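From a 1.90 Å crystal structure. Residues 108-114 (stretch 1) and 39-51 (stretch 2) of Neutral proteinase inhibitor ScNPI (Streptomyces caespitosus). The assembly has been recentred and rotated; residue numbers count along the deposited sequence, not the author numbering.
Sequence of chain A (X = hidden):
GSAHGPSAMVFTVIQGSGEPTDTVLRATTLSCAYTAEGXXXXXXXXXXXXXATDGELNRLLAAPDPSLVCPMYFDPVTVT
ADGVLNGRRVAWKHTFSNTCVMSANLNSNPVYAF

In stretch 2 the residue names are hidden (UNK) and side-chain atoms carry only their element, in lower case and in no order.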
# COMPACT_ATOMS: atom_id res chain seq x y z
N SER A 108 -1.87 0.29 -21.99
CA SER A 108 -1.53 -1.11 -21.76
C SER A 108 -0.40 -1.00 -20.72
O SER A 108 0.50 -1.85 -20.64
CB SER A 108 -1.15 -1.82 -23.05
OG SER A 108 -2.30 -2.38 -23.66
N ASN A 109 -0.48 0.11 -19.93
CA ASN A 109 0.42 0.55 -18.87
C ASN A 109 0.67 -0.61 -17.94
O ASN A 109 -0.29 -1.19 -17.41
CB ASN A 109 -0.17 1.75 -18.12
CG ASN A 109 0.81 2.50 -17.26
OD1 ASN A 109 1.23 2.02 -16.23
ND2 ASN A 109 1.19 3.68 -17.68
N PRO A 110 1.93 -1.02 -17.78
CA PRO A 110 2.21 -2.21 -16.96
C PRO A 110 1.64 -2.12 -15.53
O PRO A 110 1.22 -3.14 -15.01
CB PRO A 110 3.74 -2.26 -16.94
CG PRO A 110 4.14 -1.58 -18.20
CD PRO A 110 3.17 -0.46 -18.36
N VAL A 111 1.55 -0.90 -14.94
CA VAL A 111 1.09 -0.69 -13.56
C VAL A 111 -0.25 -1.39 -13.30
O VAL A 111 -0.32 -2.17 -12.35
CB VAL A 111 1.05 0.80 -13.14
CG1 VAL A 111 0.50 0.96 -11.72
CG2 VAL A 111 2.45 1.41 -13.23
N TYR A 112 -1.27 -1.16 -14.15
CA TYR A 112 -2.57 -1.80 -13.95
C TYR A 112 -2.81 -2.99 -14.89
O TYR A 112 -3.96 -3.39 -15.09
CB TYR A 112 -3.71 -0.78 -14.01
CG TYR A 112 -3.71 0.10 -12.78
CD1 TYR A 112 -4.16 -0.39 -11.55
CD2 TYR A 112 -3.08 1.35 -12.79
CE1 TYR A 112 -4.05 0.37 -10.38
CE2 TYR A 112 -3.01 2.14 -11.64
CZ TYR A 112 -3.50 1.64 -10.44
OH TYR A 112 -3.41 2.41 -9.29
N ALA A 113 -1.73 -3.62 -15.38
CA ALA A 113 -1.85 -4.81 -16.24
C ALA A 113 -1.87 -6.07 -15.34
O ALA A 113 -0.91 -6.84 -15.30
CB ALA A 113 -0.72 -4.86 -17.26
N PHE A 114 -2.96 -6.20 -14.55
CA PHE A 114 -3.19 -7.33 -13.63
C PHE A 114 -4.70 -7.57 -13.42
O PHE A 114 -5.48 -6.64 -13.67
CB PHE A 114 -2.48 -7.11 -12.27
CG PHE A 114 -2.99 -5.97 -11.41
CD1 PHE A 114 -4.00 -6.18 -10.47
CD2 PHE A 114 -2.42 -4.70 -11.50
CE1 PHE A 114 -4.46 -5.13 -9.67
CE2 PHE A 114 -2.87 -3.65 -10.68
CZ PHE A 114 -3.89 -3.87 -9.77
OXT PHE A 114 -5.07 -8.68 -12.95
N UNK A 39 3.59 -9.47 -6.18
CA UNK A 39 2.59 -10.26 -6.88
C UNK A 39 2.28 -9.61 -8.23
O UNK A 39 1.60 -10.23 -9.05
c UNK A 39 1.34 -10.44 -6.01
c UNK A 39 1.63 -11.29 -4.79
o UNK A 39 0.85 -9.15 -5.63
N UNK A 40 2.79 -8.38 -8.49
CA UNK A 40 2.60 -7.75 -9.80
C UNK A 40 3.17 -8.68 -10.90
O UNK A 40 4.27 -9.21 -10.71
c UNK A 40 2.49 -5.01 -13.09
c UNK A 40 1.81 -4.56 -11.06
n UNK A 40 3.16 -5.83 -12.30
c UNK A 40 2.73 -5.56 -11.02
c UNK A 40 3.23 -6.34 -9.85
n UNK A 40 1.68 -4.22 -12.39
N UNK A 41 2.45 -8.96 -12.00
CA UNK A 41 2.96 -9.93 -12.99
C UNK A 41 4.10 -9.43 -13.89
O UNK A 41 4.78 -10.26 -14.50
c UNK A 41 0.81 -9.15 -13.67
c UNK A 41 1.72 -10.28 -13.81
c UNK A 41 1.10 -8.46 -12.37
N UNK A 42 4.33 -8.10 -13.97
CA UNK A 42 5.43 -7.51 -14.78
C UNK A 42 6.14 -6.48 -13.88
O UNK A 42 5.97 -5.28 -14.10
c UNK A 42 4.86 -6.88 -16.05
N UNK A 43 6.84 -6.93 -12.80
CA UNK A 43 7.36 -5.96 -11.82
C UNK A 43 8.31 -4.89 -12.35
O UNK A 43 8.07 -3.72 -12.07
c UNK A 43 7.11 -8.32 -12.37
c UNK A 43 7.47 -8.17 -10.94
c UNK A 43 8.05 -6.83 -10.78
N UNK A 44 9.37 -5.27 -13.10
CA UNK A 44 10.31 -4.26 -13.59
C UNK A 44 9.63 -3.25 -14.51
O UNK A 44 9.88 -2.05 -14.37
c UNK A 44 12.63 -3.85 -14.55
c UNK A 44 14.88 -4.11 -11.59
n UNK A 44 14.69 -3.02 -10.86
n UNK A 44 15.76 -5.02 -11.18
c UNK A 44 11.54 -4.89 -14.27
n UNK A 44 14.21 -4.28 -12.72
c UNK A 44 13.26 -3.32 -13.27
N UNK A 45 8.76 -3.72 -15.43
CA UNK A 45 8.03 -2.85 -16.35
C UNK A 45 7.12 -1.85 -15.58
O UNK A 45 7.06 -0.66 -15.96
c UNK A 45 7.21 -3.68 -17.32
N UNK A 46 6.46 -2.31 -14.49
CA UNK A 46 5.61 -1.45 -13.64
C UNK A 46 6.51 -0.41 -12.90
O UNK A 46 6.17 0.78 -12.90
c UNK A 46 4.84 -2.31 -12.63
N UNK A 47 7.67 -0.83 -12.36
CA UNK A 47 8.64 0.07 -11.70
C UNK A 47 9.09 1.19 -12.64
O UNK A 47 9.06 2.35 -12.23
c UNK A 47 9.84 -0.71 -11.18
s UNK A 47 9.42 -1.83 -9.82
N UNK A 48 9.47 0.84 -13.90
CA UNK A 48 9.88 1.78 -14.95
C UNK A 48 8.75 2.78 -15.23
O UNK A 48 8.99 3.99 -15.34
c UNK A 48 10.22 1.03 -16.27
o UNK A 48 12.32 0.22 -15.48
c UNK A 48 11.39 0.05 -16.28
o UNK A 48 11.38 -0.88 -17.13
N UNK A 49 7.51 2.26 -15.37
CA UNK A 49 6.31 3.07 -15.65
C UNK A 49 6.05 4.08 -14.53
O UNK A 49 5.82 5.26 -14.81
c UNK A 49 5.09 2.17 -15.86
N UNK A 50 6.21 3.65 -13.26
CA UNK A 50 6.06 4.54 -12.09
C UNK A 50 7.13 5.63 -12.09
O UNK A 50 6.82 6.81 -11.90
c UNK A 50 5.20 2.07 -9.19
c UNK A 50 3.67 3.70 -10.36
c UNK A 50 4.95 2.86 -10.47
c UNK A 50 6.15 3.73 -10.78
N UNK A 51 8.38 5.24 -12.36
CA UNK A 51 9.47 6.21 -12.43
C UNK A 51 9.25 7.23 -13.54
O UNK A 51 9.57 8.40 -13.36
c UNK A 51 10.82 5.48 -12.59
n UNK A 51 12.12 3.83 -11.41
c UNK A 51 11.34 4.89 -11.30
o UNK A 51 11.04 5.36 -10.20

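Position 39 has three side-chain atoms, one carbon carrying an oxygen and a second carbon, and it lies out of reach of stretch 1. This is Thr39, whose hydroxyl is hydrogen-bonded elsewhere in the structure.

At position 40 a carbon leads to a five-membered ring of three carbons and two nitrogens. One nitrogen lies 2.9 Å from Pro110 O and 2.9 Å from Val111 O; the other is 3.1 Å from the N of position 42. Only histidine supplies such a ring. His40 NE2 donates a hydrogen bond to each carbonyl, the first weak, with an angle of 116° against 145° for the second, while ND1 accepts from the N of position 42. An imidazole protonated on NE2 suits both roles, linking its own loop to the C-terminal segment of the chain.

Position 41 has three carbons closing a ring onto the backbone N. One ring carbon lies 3.3 Å from Ala113 O and another, the one bonded to N, 3.8 Å from Phe114 CB. This is Pro41, whose rigid apolar ring offers a surface to Phe114.

Position 42, with a single carbon, is Ala42, the N-cap residue; its O accepts from the N of position 46 at 3.0 Å.

Position 43 again closes three carbons onto N. Pro43 points away from stretch 1 and opens the helix, where a missing amide hydrogen costs little.

Position 44 runs through three carbons and a nitrogen to a carbon with two more nitrogens: Arg44, its charge suited to an exposed site.

Positions 45 and 46 each have one carbon, 3.8 Å and 4.4 Å respectively from Pro110 CB. The short side chains of Ala45 and Ala46 let the proline lie close to the helix backbone.

Position 47, a carbon and a sulfur, is Cys47, pointing away and covalently bonded elsewhere in the structure.

Position 48 has two carbons, the second with two oxygens: Asp48, charged and exposed.

Position 49 has one carbon, 3.8 Å from Val111 CG2 and 4.1 Å from Pro110 CD. The single methyl of Ala49 points toward stretch 1 and fits against both.

Position 50 has four carbons forked at the second, one tip 3.9 Å from Val111 CG2. Leu50 starts sideways, but its length brings its end to the valine.

Position 51, two carbons with an oxygen and a nitrogen on the second, is Asn51, out of reach and hydrogen-bonded elsewhere.

The contact works in three parts. Pro110 and Val111 pack on a helix surface lined with alanines, His40 binds the carbonyls of those same residues, and Pro41 packs against Phe114 CB at the C-terminus.

Stretch 2, residues 39-51: THPAPRAACDALN
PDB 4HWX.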